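PDB 2BGW: XPF endonuclease from Aeropyrum pernix, which probably cuts DNA as a structure-specific, magnesium-dependent endonuclease of nucleotide excision repair. Local coordinates for residues Y43-S48 with R135-E140; K54-F59 with P90-Y95. All coordinates share one frame; numbering follows the deposited sequence.

Interaction 1: residues Y43-S48 with R135-E140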
loop_
_atom_site.group_PDB
_atom_site.type_symbol
_atom_site.label_atom_id
_atom_site.label_comp_id
_atom_site.label_asym_id
_atom_site.label_seq_id
_atom_site.Cartn_x
_atom_site.Cartn_y
_atom_site.Cartn_z
ATOM N N TYR A 43 4.194 1.916 -8.378
ATOM C CA TYR A 43 4.022 3.342 -8.526
ATOM C C TYR A 43 4.109 4.034 -7.192
ATOM O O TYR A 43 3.372 3.692 -6.281
ATOM C CB TYR A 43 2.682 3.655 -9.179
ATOM C CG TYR A 43 2.611 3.206 -10.587
ATOM C CD1 TYR A 43 2.170 1.925 -10.896
ATOM C CD2 TYR A 43 3.001 4.029 -11.615
ATOM C CE1 TYR A 43 2.108 1.477 -12.198
ATOM C CE2 TYR A 43 2.938 3.603 -12.923
ATOM C CZ TYR A 43 2.494 2.318 -13.199
ATOM O OH TYR A 43 2.433 1.862 -14.482
ATOM N N LEU A 44 5.015 5.001 -7.089
ATOM C CA LEU A 44 5.055 5.884 -5.943
ATOM C C LEU A 44 4.168 7.115 -6.201
ATOM O O LEU A 44 4.449 7.952 -7.062
ATOM C CB LEU A 44 6.506 6.272 -5.601
ATOM C CG LEU A 44 6.629 7.160 -4.352
ATOM C CD1 LEU A 44 6.391 6.398 -3.055
ATOM C CD2 LEU A 44 7.931 7.871 -4.310
ATOM N N VAL A 45 3.116 7.249 -5.420
ATOM C CA VAL A 45 2.088 8.239 -5.687
ATOM C C VAL A 45 2.214 9.540 -4.865
ATOM O O VAL A 45 2.041 10.623 -5.383
ATOM C CB VAL A 45 0.710 7.582 -5.520
ATOM C CG1 VAL A 45 -0.381 8.610 -5.470
ATOM C CG2 VAL A 45 0.493 6.649 -6.651
ATOM N N SER A 46 2.499 9.435 -3.586
ATOM C CA SER A 46 2.692 10.589 -2.758
ATOM C C SER A 46 3.665 10.040 -1.747
ATOM O O SER A 46 4.051 8.883 -1.864
ATOM C CB SER A 46 1.367 11.008 -2.125
ATOM O OG SER A 46 1.041 10.240 -0.976
ATOM N N ASP A 47 4.081 10.826 -0.753
ATOM C CA ASP A 47 5.142 10.344 0.154
ATOM C C ASP A 47 4.733 9.105 0.949
ATOM O O ASP A 47 5.576 8.375 1.445
ATOM C CB ASP A 47 5.730 11.435 1.074
ATOM C CG ASP A 47 7.033 10.949 1.799
ATOM O OD1 ASP A 47 8.107 10.820 1.122
ATOM O OD2 ASP A 47 6.971 10.645 3.039
ATOM N N SER A 48 3.444 8.843 1.040
ATOM C CA SER A 48 2.988 7.756 1.887
ATOM C C SER A 48 1.928 6.879 1.234
ATOM O O SER A 48 1.222 6.135 1.930
ATOM C CB SER A 48 2.436 8.353 3.164
ATOM O OG SER A 48 1.659 9.481 2.817
ATOM N N ARG A 135 -3.503 13.148 -7.681
ATOM C CA ARG A 135 -4.093 14.456 -7.509
ATOM C C ARG A 135 -4.705 14.609 -6.157
ATOM O O ARG A 135 -4.425 15.589 -5.457
ATOM C CB ARG A 135 -5.149 14.704 -8.543
ATOM C CG ARG A 135 -4.608 14.717 -9.913
ATOM C CD ARG A 135 -4.716 16.045 -10.459
ATOM N NE ARG A 135 -5.403 15.980 -11.734
ATOM C CZ ARG A 135 -6.292 16.880 -12.134
ATOM N NH1 ARG A 135 -6.600 17.895 -11.342
ATOM N NH2 ARG A 135 -6.868 16.761 -13.317
ATOM N N LEU A 136 -5.528 13.652 -5.766
ATOM C CA LEU A 136 -6.259 13.792 -4.524
ATOM C C LEU A 136 -5.390 13.943 -3.294
ATOM O O LEU A 136 -5.805 14.550 -2.334
ATOM C CB LEU A 136 -7.204 12.604 -4.317
ATOM C CG LEU A 136 -8.614 12.761 -4.886
ATOM C CD1 LEU A 136 -9.156 11.407 -5.326
ATOM C CD2 LEU A 136 -9.551 13.449 -3.890
ATOM N N SER A 137 -4.205 13.354 -3.316
ATOM C CA SER A 137 -3.427 13.124 -2.095
ATOM C C SER A 137 -2.424 14.220 -1.913
ATOM O O SER A 137 -1.901 14.420 -0.831
ATOM C CB SER A 137 -2.663 11.806 -2.186
ATOM O OG SER A 137 -1.639 11.938 -3.163
ATOM N N THR A 138 -2.096 14.847 -3.027
ATOM C CA THR A 138 -1.522 16.173 -3.079
ATOM C C THR A 138 -2.712 16.975 -2.537
ATOM O O THR A 138 -3.558 16.337 -1.945
ATOM C CB THR A 138 -1.148 16.363 -4.493
ATOM O OG1 THR A 138 0.104 15.695 -4.680
ATOM C CG2 THR A 138 -1.023 17.779 -4.802
ATOM N N ARG A 139 -2.872 18.280 -2.662
ATOM C CA ARG A 139 -4.047 18.894 -1.956
ATOM C C ARG A 139 -3.722 19.146 -0.493
ATOM O O ARG A 139 -3.459 18.217 0.265
ATOM C CB ARG A 139 -5.344 18.067 -1.985
ATOM C CG ARG A 139 -6.087 17.853 -3.344
ATOM C CD ARG A 139 -7.661 17.802 -3.175
ATOM N NE ARG A 139 -8.375 17.429 -4.408
ATOM C CZ ARG A 139 -9.657 17.030 -4.487
ATOM N NH1 ARG A 139 -10.412 16.971 -3.409
ATOM N NH2 ARG A 139 -10.195 16.687 -5.650
ATOM N N GLU A 140 -3.733 20.422 -0.112
ATOM C CA GLU A 140 -3.365 20.885 1.216
ATOM C C GLU A 140 -4.564 21.644 1.677
ATOM O O GLU A 140 -5.213 22.325 0.884
ATOM C CB GLU A 140 -2.227 21.853 1.147
ATOM C CG GLU A 140 -1.559 21.891 -0.157
ATOM C CD GLU A 140 -0.317 22.694 -0.075
ATOM O OE1 GLU A 140 -0.403 23.946 -0.101
ATOM O OE2 GLU A 140 0.743 22.047 0.038
#
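Ser46 and Ser137 face each other across this contact. Their CA atoms lie 6.7 Å apart, and both CA-CB bonds point at the opposite segment. The two hydroxyls do not pair. Ser137 OG meets carbon instead, lying 3.3 Å from Ser46 CB, whereas Ser46 OG to Ser137 OG measures 3.9 Å. The two CB atoms, of Ser46 and Ser137, come within 4.1 Å of each other. Val45 adds one branch, its CG1 4.2 Å from Ser137 OG.

Each hydroxyl has its polar partner on its own side of the contact. In Ser137, OG sits between the backbone N and carbonyl carbon (chi1 69°). It bonds back to the Leu133 carbonyl one turn earlier in helix 123-137, and weakly to that of Ala134. Ser46 OG accepts the backbone N-H of Ser48 at 3.4 Å, a weak bond in the pattern of an ST turn.

The setting is the ERCC4 nuclease domain of the PD-(D/E)XK superfamily. Strand 43-46 and strand 49-55 run antiparallel in its central sheet, joined by the short turn that includes Asp47 and Ser48. Asp42, just before strand 43-46, and Glu52 and Arg53 of strand 49-55 belong to the magnesium site. The contact itself is packing away from that site; the side chain of Val45 is about 13 Å from the magnesium ion. It sets the end of helix 123-137 against the hairpin, where Ser137 also touches Ile49. Leu111 of the second subunit packs on Ser137, and Asp47 forms a salt bridge to Arg157 of helix 155-165.

Interaction 2: residues K54-F59 with P90-Y95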
loop_
_atom_site.group_PDB
_atom_site.type_symbol
_atom_site.label_atom_id
_atom_site.label_comp_id
_atom_site.label_asym_id
_atom_site.label_seq_id
_atom_site.Cartn_x
_atom_site.Cartn_y
_atom_site.Cartn_z
ATOM N N LYS A 54 -1.456 -5.090 -10.515
ATOM C CA LYS A 54 -1.552 -6.510 -10.826
ATOM C C LYS A 54 -2.736 -6.790 -11.734
ATOM O O LYS A 54 -3.849 -6.325 -11.468
ATOM C CB LYS A 54 -1.709 -7.277 -9.524
ATOM C CG LYS A 54 -0.653 -8.284 -9.331
ATOM C CD LYS A 54 -0.086 -8.204 -7.965
ATOM C CE LYS A 54 1.349 -8.640 -8.039
ATOM N NZ LYS A 54 1.733 -9.072 -6.703
ATOM N N THR A 55 -2.485 -7.526 -12.815
ATOM C CA THR A 55 -3.564 -8.045 -13.678
ATOM C C THR A 55 -4.367 -9.060 -12.870
ATOM O O THR A 55 -3.808 -9.756 -11.994
ATOM C CB THR A 55 -3.017 -8.810 -14.873
ATOM O OG1 THR A 55 -2.062 -9.755 -14.398
ATOM C CG2 THR A 55 -2.367 -7.896 -15.911
ATOM N N SER A 56 -5.662 -9.173 -13.133
ATOM C CA SER A 56 -6.448 -10.032 -12.267
ATOM C C SER A 56 -5.788 -11.399 -12.154
ATOM O O SER A 56 -5.743 -11.981 -11.055
ATOM C CB SER A 56 -7.892 -10.153 -12.715
ATOM O OG SER A 56 -7.972 -10.178 -14.122
ATOM N N SER A 57 -5.236 -11.896 -13.265
ATOM C CA SER A 57 -4.620 -13.218 -13.213
ATOM C C SER A 57 -3.293 -13.303 -12.416
ATOM O O SER A 57 -3.083 -14.281 -11.683
ATOM C CB SER A 57 -4.596 -13.936 -14.571
ATOM O OG SER A 57 -4.101 -13.112 -15.585
ATOM N N ASP A 58 -2.420 -12.302 -12.519
ATOM C CA ASP A 58 -1.271 -12.257 -11.608
ATOM C C ASP A 58 -1.710 -12.124 -10.161
ATOM O O ASP A 58 -1.081 -12.680 -9.260
ATOM C CB ASP A 58 -0.338 -11.126 -11.958
ATOM C CG ASP A 58 0.350 -11.369 -13.233
ATOM O OD1 ASP A 58 0.367 -12.538 -13.644
ATOM O OD2 ASP A 58 0.864 -10.418 -13.841
ATOM N N PHE A 59 -2.799 -11.409 -9.923
ATOM C CA PHE A 59 -3.314 -11.421 -8.576
ATOM C C PHE A 59 -3.527 -12.849 -8.135
ATOM O O PHE A 59 -3.014 -13.256 -7.084
ATOM C CB PHE A 59 -4.604 -10.659 -8.432
ATOM C CG PHE A 59 -5.065 -10.570 -7.025
ATOM C CD1 PHE A 59 -4.541 -9.614 -6.172
ATOM C CD2 PHE A 59 -6.010 -11.456 -6.535
ATOM C CE1 PHE A 59 -4.967 -9.528 -4.855
ATOM C CE2 PHE A 59 -6.442 -11.379 -5.216
ATOM C CZ PHE A 59 -5.917 -10.411 -4.376
ATOM N N PRO A 90 -12.108 -9.632 -11.591
ATOM C CA PRO A 90 -11.642 -10.118 -10.324
ATOM C C PRO A 90 -11.299 -11.580 -10.382
ATOM O O PRO A 90 -10.289 -11.967 -9.844
ATOM C CB PRO A 90 -12.833 -9.888 -9.426
ATOM C CG PRO A 90 -13.445 -8.643 -9.982
ATOM C CD PRO A 90 -13.327 -8.814 -11.456
ATOM N N VAL A 91 -12.120 -12.383 -11.053
ATOM C CA VAL A 91 -11.886 -13.829 -11.204
ATOM C C VAL A 91 -11.752 -14.144 -12.687
ATOM O O VAL A 91 -12.743 -14.167 -13.422
ATOM C CB VAL A 91 -13.077 -14.651 -10.697
ATOM C CG1 VAL A 91 -12.729 -16.113 -10.697
ATOM C CG2 VAL A 91 -13.531 -14.184 -9.318
ATOM N N PRO A 92 -10.535 -14.411 -13.145
ATOM C CA PRO A 92 -10.394 -14.749 -14.554
ATOM C C PRO A 92 -11.012 -16.135 -14.848
ATOM O O PRO A 92 -11.163 -16.956 -13.924
ATOM C CB PRO A 92 -8.883 -14.804 -14.742
ATOM C CG PRO A 92 -8.291 -14.246 -13.503
ATOM C CD PRO A 92 -9.263 -14.474 -12.426
ATOM N N ARG A 93 -11.368 -16.393 -16.112
ATOM C CA ARG A 93 -11.908 -17.714 -16.506
ATOM C C ARG A 93 -11.090 -18.867 -15.873
ATOM O O ARG A 93 -11.587 -19.602 -15.013
ATOM C CB ARG A 93 -12.010 -17.856 -18.049
ATOM N N ARG A 94 -9.826 -18.974 -16.263
ATOM C CA ARG A 94 -8.940 -20.022 -15.761
ATOM C C ARG A 94 -8.982 -20.330 -14.229
ATOM O O ARG A 94 -8.299 -21.253 -13.760
ATOM C CB ARG A 94 -7.512 -19.713 -16.237
ATOM C CG ARG A 94 -6.465 -20.106 -15.244
ATOM C CD ARG A 94 -5.058 -19.954 -15.738
ATOM N NE ARG A 94 -4.209 -20.703 -14.816
ATOM C CZ ARG A 94 -2.971 -21.115 -15.070
ATOM N NH1 ARG A 94 -2.409 -20.837 -16.246
ATOM N NH2 ARG A 94 -2.291 -21.797 -14.135
ATOM N N TYR A 95 -9.778 -19.573 -13.462
ATOM C CA TYR A 95 -9.740 -19.629 -11.983
ATOM C C TYR A 95 -11.084 -19.764 -11.296
ATOM O O TYR A 95 -11.159 -19.679 -10.062
ATOM C CB TYR A 95 -9.020 -18.417 -11.402
ATOM C CG TYR A 95 -7.536 -18.516 -11.470
ATOM C CD1 TYR A 95 -6.831 -17.970 -12.542
ATOM C CD2 TYR A 95 -6.825 -19.162 -10.472
ATOM C CE1 TYR A 95 -5.442 -18.062 -12.621
ATOM C CE2 TYR A 95 -5.440 -19.271 -10.537
ATOM C CZ TYR A 95 -4.760 -18.721 -11.617
ATOM O OH TYR A 95 -3.390 -18.838 -11.669
#
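Pro92 presses CG, the far corner of its ring, onto the first turn of helix 56-65. The corner meets Ser57 across two atoms, with Pro92 CG 3.8 Å from Ser57 CA and 3.9 Å from Ser57 CB. It also borders Ser56, where Pro92 CG lies 4.0 Å from the carbonyl carbon C and 4.1 Å from OG. The Pro90 carbonyl, two residues earlier in the loop, adds a looser contact: Pro90 O to Ser56 CB, 4.2 Å.

Behind this shell, Ser56 OG bonds weakly to the Glu87 carbonyl at the end of strand 81-87. The backbones of Ser56 and Glu87 are also hydrogen-bonded. Thr55 is the N-cap of the helix. With OG1 between its backbone N and carbonyl carbon (chi1 50°), it accepts from Asp58 N at 3.2 Å and 157°. Phe59 N to Thr55 O, 2.8 Å, closes the first turn. Lys54 and Asp58 fit the ERKX3D signature of XPF nucleases, in which Glu52 and Arg53 are at the magnesium site. Farther along the loop, Tyr95 packs on Ala60 and Lys61 of the same helix. Asn119 of the second subunit touches Pro90.

No hydrogen bond links the two segments. A carbon corner rests on serine backbone and methylene, so shape and van der Waals contact join loop to helix, while the polar bonds of Ser56 go to Glu87 and those of Thr55 serve the helix start.

In the fold
From the N terminus, after strands 10-14 and 32-36 and the helix between them, the chain enters strand 43-46, the first half of interaction 1. It turns into strand 49-55, its neighbour in the sheet, and starts helix 56-65 in the first half of interaction 2. After helix 67-78 and strand 81-87, loop 90-95 returns to that helix and closes interaction 2. Helix 99-112 and strand 116-120 precede helix 123-137, which closes interaction 1. The shorter loop is therefore nested within the longer one. The centres of the two contacts lie 28 Å apart. Interaction 1 ties helix 123-137 to the hairpin of strands 43-46 and 49-55; interaction 2 ties a loop to a helix start. Both touch the second subunit.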